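Local coordinates for lovastatin nonaketide synthase mokA (Monascus pilosus, PDB 6AD3), which builds the nonaketide precursor of lovastatin (monacolin K) by iterative polyketide synthesis, and is represented here by its condensation domain, at residues I148-G151 / R152-K156; R114-K117 / A118-V122; R307-P310 / M311-F314. The protein carries 1 engineered substitution. All coordinates share one frame; numbering follows the deposited sequence.

Contact 1 (I148-G151 / R152-K156)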
loop_
_atom_site.group_PDB
_atom_site.type_symbol
_atom_site.label_atom_id
_atom_site.label_comp_id
_atom_site.label_asym_id
_atom_site.label_seq_id
_atom_site.Cartn_x
_atom_site.Cartn_y
_atom_site.Cartn_z
ATOM N N ILE A 148 6.966 21.328 -8.021
ATOM C CA ILE A 148 6.685 22.394 -8.926
ATOM C C ILE A 148 5.339 22.167 -9.560
ATOM O O ILE A 148 5.139 21.170 -10.253
ATOM C CB ILE A 148 7.702 22.401 -10.063
ATOM C CG1 ILE A 148 9.096 22.499 -9.511
ATOM C CG2 ILE A 148 7.392 23.517 -11.041
ATOM C CD1 ILE A 148 10.159 21.982 -10.486
ATOM N N VAL A 149 4.397 23.065 -9.313
ATOM C CA VAL A 149 3.049 22.887 -9.858
ATOM C C VAL A 149 2.948 23.660 -11.142
ATOM O O VAL A 149 3.125 24.863 -11.148
ATOM C CB VAL A 149 1.961 23.354 -8.872
ATOM C CG1 VAL A 149 0.583 23.233 -9.505
ATOM C CG2 VAL A 149 2.031 22.538 -7.592
ATOM N N PHE A 150 2.730 22.952 -12.238
ATOM C CA PHE A 150 2.644 23.553 -13.542
ATOM C C PHE A 150 1.208 23.935 -13.844
ATOM O O PHE A 150 0.259 23.296 -13.357
ATOM C CB PHE A 150 3.138 22.584 -14.612
ATOM C CG PHE A 150 4.580 22.211 -14.475
ATOM C CD1 PHE A 150 5.575 23.072 -14.934
ATOM C CD2 PHE A 150 4.948 20.971 -14.008
ATOM C CE1 PHE A 150 6.918 22.727 -14.821
ATOM C CE2 PHE A 150 6.294 20.589 -13.968
ATOM C CZ PHE A 150 7.277 21.481 -14.343
ATOM N N GLY A 151 1.037 24.909 -14.723
ATOM C CA GLY A 151 -0.310 25.313 -15.145
ATOM C C GLY A 151 -0.999 24.211 -15.939
ATOM O O GLY A 151 -2.235 24.043 -15.873
ATOM N N ARG A 152 -0.212 23.409 -16.654
ATOM C CA ARG A 152 -0.780 22.347 -17.471
ATOM C C ARG A 152 -0.043 21.035 -17.234
ATOM O O ARG A 152 1.162 21.026 -17.010
ATOM C CB ARG A 152 -0.733 22.729 -18.950
ATOM C CG ARG A 152 -1.709 23.861 -19.307
ATOM C CD ARG A 152 -1.656 24.281 -20.782
ATOM N NE ARG A 152 -0.914 23.348 -21.642
ATOM C CZ ARG A 152 -1.284 23.004 -22.879
ATOM N NH1 ARG A 152 -2.415 23.469 -23.402
ATOM N NH2 ARG A 152 -0.528 22.175 -23.590
ATOM N N THR A 153 -0.751 19.910 -17.366
ATOM C CA THR A 153 -0.102 18.623 -17.114
ATOM C C THR A 153 0.996 18.325 -18.131
ATOM O O THR A 153 0.868 18.645 -19.336
ATOM C CB THR A 153 -1.142 17.445 -17.095
ATOM O OG1 THR A 153 -0.510 16.235 -16.609
ATOM C CG2 THR A 153 -1.705 17.204 -18.455
ATOM N N LYS A 154 1.960 17.536 -17.706
ATOM C CA LYS A 154 2.916 16.912 -18.606
ATOM C C LYS A 154 2.689 15.418 -18.757
ATOM O O LYS A 154 3.382 14.769 -19.514
ATOM C CB LYS A 154 4.339 17.178 -18.125
ATOM C CG LYS A 154 4.556 18.596 -17.626
ATOM C CD LYS A 154 4.579 19.601 -18.747
ATOM C CE LYS A 154 4.763 21.019 -18.214
ATOM N NZ LYS A 154 3.779 21.975 -18.822
ATOM N N ASN A 155 1.625 14.898 -18.144
ATOM C CA ASN A 155 1.261 13.542 -18.335
ATOM C C ASN A 155 0.363 13.377 -19.532
ATOM O O ASN A 155 -0.233 14.367 -20.007
ATOM C CB ASN A 155 0.596 12.986 -17.055
ATOM C CG ASN A 155 1.608 12.718 -15.943
ATOM O OD1 ASN A 155 2.657 12.126 -16.181
ATOM N ND2 ASN A 155 1.365 13.288 -14.759
ATOM N N LYS A 156 0.319 12.148 -20.068
ATOM C CA LYS A 156 -0.436 11.859 -21.298
ATOM C C LYS A 156 -1.357 10.680 -21.098
ATOM O O LYS A 156 -1.135 9.817 -20.211
ATOM C CB LYS A 156 0.489 11.547 -22.486
ATOM C CG LYS A 156 1.629 12.504 -22.664
ATOM C CD LYS A 156 1.148 13.832 -23.188
ATOM C CE LYS A 156 2.328 14.643 -23.708
ATOM N NZ LYS A 156 1.883 15.992 -24.118
#

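Contact 2 (R114-K117 / A118-V122)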
loop_
_atom_site.group_PDB
_atom_site.type_symbol
_atom_site.label_atom_id
_atom_site.label_comp_id
_atom_site.label_asym_id
_atom_site.label_seq_id
_atom_site.Cartn_x
_atom_site.Cartn_y
_atom_site.Cartn_z
ATOM N N ARG A 114 -14.053 9.737 -25.911
ATOM C CA ARG A 114 -14.718 10.147 -24.671
ATOM C C ARG A 114 -13.891 9.810 -23.449
ATOM O O ARG A 114 -13.834 10.608 -22.490
ATOM C CB ARG A 114 -16.101 9.551 -24.548
ATOM C CG ARG A 114 -17.085 10.163 -25.527
ATOM C CD ARG A 114 -18.387 9.399 -25.567
ATOM N NE ARG A 114 -19.061 9.432 -24.292
ATOM C CZ ARG A 114 -20.072 8.641 -23.955
ATOM N NH1 ARG A 114 -20.480 7.686 -24.774
ATOM N NH2 ARG A 114 -20.645 8.781 -22.770
ATOM N N LEU A 115 -13.308 8.613 -23.440
ATOM C CA LEU A 115 -12.454 8.206 -22.331
ATOM C C LEU A 115 -11.222 9.106 -22.239
ATOM O O LEU A 115 -10.872 9.568 -21.160
ATOM C CB LEU A 115 -12.033 6.765 -22.467
ATOM C CG LEU A 115 -11.017 6.282 -21.427
ATOM C CD1 LEU A 115 -11.708 6.228 -20.088
ATOM C CD2 LEU A 115 -10.421 4.917 -21.780
ATOM N N SER A 116 -10.568 9.369 -23.369
ATOM C CA SER A 116 -9.371 10.155 -23.324
ATOM C C SER A 116 -9.674 11.614 -22.885
ATOM O O SER A 116 -8.956 12.163 -22.071
ATOM C CB SER A 116 -8.563 10.046 -24.616
ATOM O OG SER A 116 -9.233 10.685 -25.636
ATOM N N LYS A 117 -10.828 12.146 -23.267
ATOM C CA LYS A 117 -11.240 13.449 -22.818
ATOM C C LYS A 117 -11.503 13.462 -21.304
ATOM O O LYS A 117 -11.141 14.424 -20.589
ATOM C CB LYS A 117 -12.511 13.871 -23.533
ATOM C CG LYS A 117 -12.992 15.246 -23.103
ATOM C CD LYS A 117 -13.886 15.868 -24.171
ATOM C CE LYS A 117 -15.347 15.705 -23.825
ATOM N NZ LYS A 117 -15.878 16.971 -23.257
ATOM N N ALA A 118 -12.121 12.394 -20.821
ATOM C CA ALA A 118 -12.361 12.261 -19.393
ATOM C C ALA A 118 -11.067 12.253 -18.620
ATOM O O ALA A 118 -10.919 12.977 -17.623
ATOM C CB ALA A 118 -13.169 11.005 -19.093
ATOM N N LEU A 119 -10.130 11.423 -19.048
ATOM C CA LEU A 119 -8.887 11.284 -18.317
ATOM C C LEU A 119 -8.041 12.556 -18.425
ATOM O O LEU A 119 -7.453 12.985 -17.449
ATOM C CB LEU A 119 -8.090 10.060 -18.797
ATOM C CG LEU A 119 -8.743 8.693 -18.498
ATOM C CD1 LEU A 119 -8.159 7.567 -19.320
ATOM C CD2 LEU A 119 -8.624 8.401 -17.002
ATOM N N ARG A 120 -8.092 13.244 -19.567
ATOM C CA ARG A 120 -7.413 14.537 -19.660
ATOM C C ARG A 120 -7.948 15.570 -18.650
ATOM O O ARG A 120 -7.192 16.368 -18.100
ATOM C CB ARG A 120 -7.445 15.083 -21.116
ATOM C CG ARG A 120 -6.469 14.358 -22.025
ATOM C CD ARG A 120 -6.308 15.064 -23.381
ATOM N NE ARG A 120 -7.581 15.450 -23.984
ATOM C CZ ARG A 120 -8.289 14.687 -24.813
ATOM N NH1 ARG A 120 -7.805 13.532 -25.245
ATOM N NH2 ARG A 120 -9.441 15.131 -25.292
ATOM N N ALA A 121 -9.246 15.506 -18.371
ATOM C CA ALA A 121 -9.883 16.421 -17.436
ATOM C C ALA A 121 -9.500 16.100 -16.008
ATOM O O ALA A 121 -9.260 17.022 -15.224
ATOM C CB ALA A 121 -11.399 16.402 -17.603
ATOM N N VAL A 122 -9.274 14.814 -15.718
ATOM C CA VAL A 122 -8.768 14.397 -14.405
ATOM C C VAL A 122 -7.359 14.925 -14.212
ATOM O O VAL A 122 -7.055 15.524 -13.159
ATOM C CB VAL A 122 -8.773 12.858 -14.228
ATOM C CG1 VAL A 122 -8.102 12.462 -12.940
ATOM C CG2 VAL A 122 -10.187 12.301 -14.275
HETATM O O HOH W 1 -10.794 12.992 -26.916
#

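Contact 3 (R307-P310 / M311-F314)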
loop_
_atom_site.group_PDB
_atom_site.type_symbol
_atom_site.label_atom_id
_atom_site.label_comp_id
_atom_site.label_asym_id
_atom_site.label_seq_id
_atom_site.Cartn_x
_atom_site.Cartn_y
_atom_site.Cartn_z
ATOM N N ARG A 307 -8.043 -16.511 -3.409
ATOM C CA ARG A 307 -9.358 -16.119 -2.944
ATOM C C ARG A 307 -9.751 -16.945 -1.767
ATOM O O ARG A 307 -9.627 -18.182 -1.791
ATOM C CB ARG A 307 -10.391 -16.434 -4.015
ATOM C CG ARG A 307 -10.367 -15.509 -5.127
ATOM C CD ARG A 307 -11.341 -14.385 -4.934
ATOM N NE ARG A 307 -11.200 -13.596 -6.118
ATOM C CZ ARG A 307 -11.257 -12.290 -6.180
ATOM N NH1 ARG A 307 -11.791 -11.590 -5.206
ATOM N NH2 ARG A 307 -10.996 -11.715 -7.332
ATOM N N LEU A 308 -10.372 -16.297 -0.802
ATOM C CA LEU A 308 -10.835 -16.982 0.388
ATOM C C LEU A 308 -12.211 -17.570 0.095
ATOM O O LEU A 308 -13.025 -16.936 -0.575
ATOM C CB LEU A 308 -10.923 -16.006 1.548
ATOM C CG LEU A 308 -11.267 -16.587 2.897
ATOM C CD1 LEU A 308 -10.181 -17.523 3.419
ATOM C CD2 LEU A 308 -11.540 -15.461 3.893
ATOM N N ASP A 309 -12.406 -18.813 0.544
ATOM C CA ASP A 309 -13.707 -19.495 0.527
ATOM C C ASP A 309 -14.808 -18.584 1.065
ATOM O O ASP A 309 -14.673 -18.029 2.146
ATOM C CB ASP A 309 -13.600 -20.751 1.395
ATOM C CG ASP A 309 -14.910 -21.524 1.475
ATOM O OD1 ASP A 309 -15.143 -22.375 0.619
ATOM O OD2 ASP A 309 -15.620 -21.368 2.458
ATOM N N PRO A 310 -15.980 -18.575 0.399
ATOM C CA PRO A 310 -17.006 -17.638 0.814
ATOM C C PRO A 310 -17.705 -18.012 2.115
ATOM O O PRO A 310 -18.124 -17.117 2.869
ATOM C CB PRO A 310 -17.997 -17.653 -0.364
ATOM C CG PRO A 310 -17.760 -18.952 -1.052
ATOM C CD PRO A 310 -16.271 -19.137 -0.940
ATOM N N MET A 311 -17.628 -19.282 2.504
ATOM C CA MET A 311 -18.197 -19.673 3.797
ATOM C C MET A 311 -17.278 -19.299 4.937
ATOM O O MET A 311 -17.743 -18.922 6.012
ATOM C CB MET A 311 -18.550 -21.163 3.838
ATOM C CG MET A 311 -19.922 -21.448 3.268
ATOM S SD MET A 311 -21.248 -20.611 4.219
ATOM C CE MET A 311 -20.720 -20.905 5.860
ATOM N N VAL A 312 -15.963 -19.315 4.679
ATOM C CA VAL A 312 -15.009 -18.834 5.689
ATOM C C VAL A 312 -15.172 -17.326 5.879
ATOM O O VAL A 312 -15.233 -16.822 7.017
ATOM C CB VAL A 312 -13.547 -19.157 5.312
ATOM C CG1 VAL A 312 -12.609 -18.589 6.348
ATOM C CG2 VAL A 312 -13.349 -20.671 5.183
ATOM N N ALA A 313 -15.329 -16.615 4.792
ATOM C CA ALA A 313 -15.582 -15.149 4.867
ATOM C C ALA A 313 -16.848 -14.812 5.624
ATOM O O ALA A 313 -16.869 -13.865 6.445
ATOM C CB ALA A 313 -15.632 -14.554 3.496
ATOM N N PHE A 314 -17.881 -15.612 5.389
ATOM C CA PHE A 314 -19.165 -15.471 6.089
ATOM C C PHE A 314 -19.007 -15.690 7.583
ATOM O O PHE A 314 -19.523 -14.896 8.393
ATOM C CB PHE A 314 -20.202 -16.429 5.488
ATOM C CG PHE A 314 -21.490 -16.517 6.285
ATOM C CD1 PHE A 314 -22.466 -15.546 6.142
ATOM C CD2 PHE A 314 -21.656 -17.495 7.223
ATOM C CE1 PHE A 314 -23.626 -15.604 6.890
ATOM C CE2 PHE A 314 -22.826 -17.583 7.959
ATOM C CZ PHE A 314 -23.815 -16.644 7.775
#

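Contact 1 (I148-G151 / R152-K156)
Lys-154 lays its CE methylene over one face of the Phe-150 ring, a CH-pi contact with CE 4.0 Å from the ring centroid and 17° off the ring normal. The two side chains cross at about a right angle, and within the ring CG of Phe-150 comes nearest to Lys-154 CE, at 3.9 Å, so the methylene sits toward the rim of the ring on the CB side. On the opposite face lies CG2 of Ile-148, two residues back along the strand, which leaves the ring sandwiched between two aliphatic groups. Bends at chi2 (-72°) and chi4 (-132°) curl the lysine back, bringing NZ to a weak hydrogen bond with Arg-152 O at 3.3 Å. The contact forms where strand 145-150, the middle strand of a small antiparallel sheet with 72-77 and 131-135, runs out into the connection to strand 157-161. The residues flanking the lysine in sequence close an ST turn around it, Thr-153 OG1 accepting from Asn-155 N (2.9 Å). Outside the two segments, this turn is tied to the main chain of Phe-129 through Thr-153 OG1 and Asn-155 ND2, while Asn-155 OD1 accepts from the backbone N of Thr-187 and of Leu-188.

Contact 2 (R114-K117 / A118-V122)
Ser-116 and Arg-120, one helical turn apart, are joined through a water: it lies 3.1 Å from Ser-116 OG and accepts from Arg-120 NH2 at 3.0 Å, in the plane of the guanidinium at its edge. OG stands between the backbone N and the carbonyl carbon of its own residue (chi1 70°), from where it also hydrogen-bonds to the carbonyls of Ala-112 and Lys-113 in the preceding turn. A bend at chi3 (-46°) folds the arginine back along the helix, and one guanidinium face rests on the main chain at Ser-116 and Lys-117, with Arg-120 NH2 3.5 Å from Lys-117 CA. Apolar contact is made by Leu-115 and Leu-119, whose CG and CD1 respectively meet at 3.8 Å. Leu-119 and Ala-118 also pack on helix 213-227, through Ala-223 and Leu-226, while Leu-119 and Arg-120 reach Val-157 of strand 157-161. Backbone bonds of the i to i+4 kind run from Ala-118, Leu-119, Arg-120 and Ala-121 back to residues 114-117; Leu-119 N to Leu-115 O, at 2.9 Å, is the straightest. Buried Leu-115, Ala-118 and Leu-119, with Lys-117 and Arg-120 exposed, are characteristic of an amphipathic alpha-helix, here 112-125 of the condensation domain.

Contact 3 (R307-P310 / M311-F314)
Leu-308 and Val-312 form the close-packed inner side of this helix start, their side chains crossing at about a right angle. Leu-308 CD1 meets Val-312 CG1 at 4.0 Å, and the other methyl, CD2, lies 4.2 Å from Ala-313 CB, so the leucine fork spans two successive helical residues. With CG anti to the backbone N (chi1 -174°), Leu-308 directs this fork at the first turn. Helix 495-512 covers the same side, Ile-504 meeting Leu-308 and Ser-508 and Ser-511 meeting Val-312, while Pro-480 touches both Leu-308 and Ala-313.

The outer side is exposed and more polar. Asp-309 is the N-cap of helix 310-322, and its OD2 alone receives two backbone N-H groups: Val-312 N at 3.0 Å, on the anti lone pair, and Met-311 N at 2.9 Å in a weak bond bent to 128°. A chi1 of 179° carries the carboxylate forward, beside its own carbonyl carbon, and chi2 then turns OD2 to the two amides. OD2 also lies 3.6 Å from Val-312 CG2, where the cap borders the apolar side. Main-chain bonds continue the turn: Ala-313 N to Asp-309 O, and Phe-314 N to Pro-310 O at 2.9 Å. Pro-310 is the first helical residue, a position where its lack of an N-H costs no helix bond. Beyond the cap, the side chains of Met-311 and Phe-314 lead away from the loop and touch a crystal neighbour.

A carboxylate at the N-terminus of a helix satisfies amides that have no preceding turn to serve them, and its negative charge probably interacts favourably with the helix dipole.

All three contacts are local and belong to the condensation domain of the synthase. Contacts 1 and 2 are neighbours, with centres 15 Å apart and nearest atoms about 6 Å apart. They do not touch directly, but Leu-123 of helix 112-125 meets Thr-153 and Asn-155 of contact 1, and the loop of contact 1 leads into strand 157-161, on which contact 2 packs through Val-157. Contact 3 lies on the opposite side of the chain's centre from contact 1, their centres 44 Å apart; its centre is 38 Å from that of contact 2, and it belongs to the region of the six-stranded sheet that begins with strand 301-307. The centre of each contact lies 23 to 26 Å from the chain's centre.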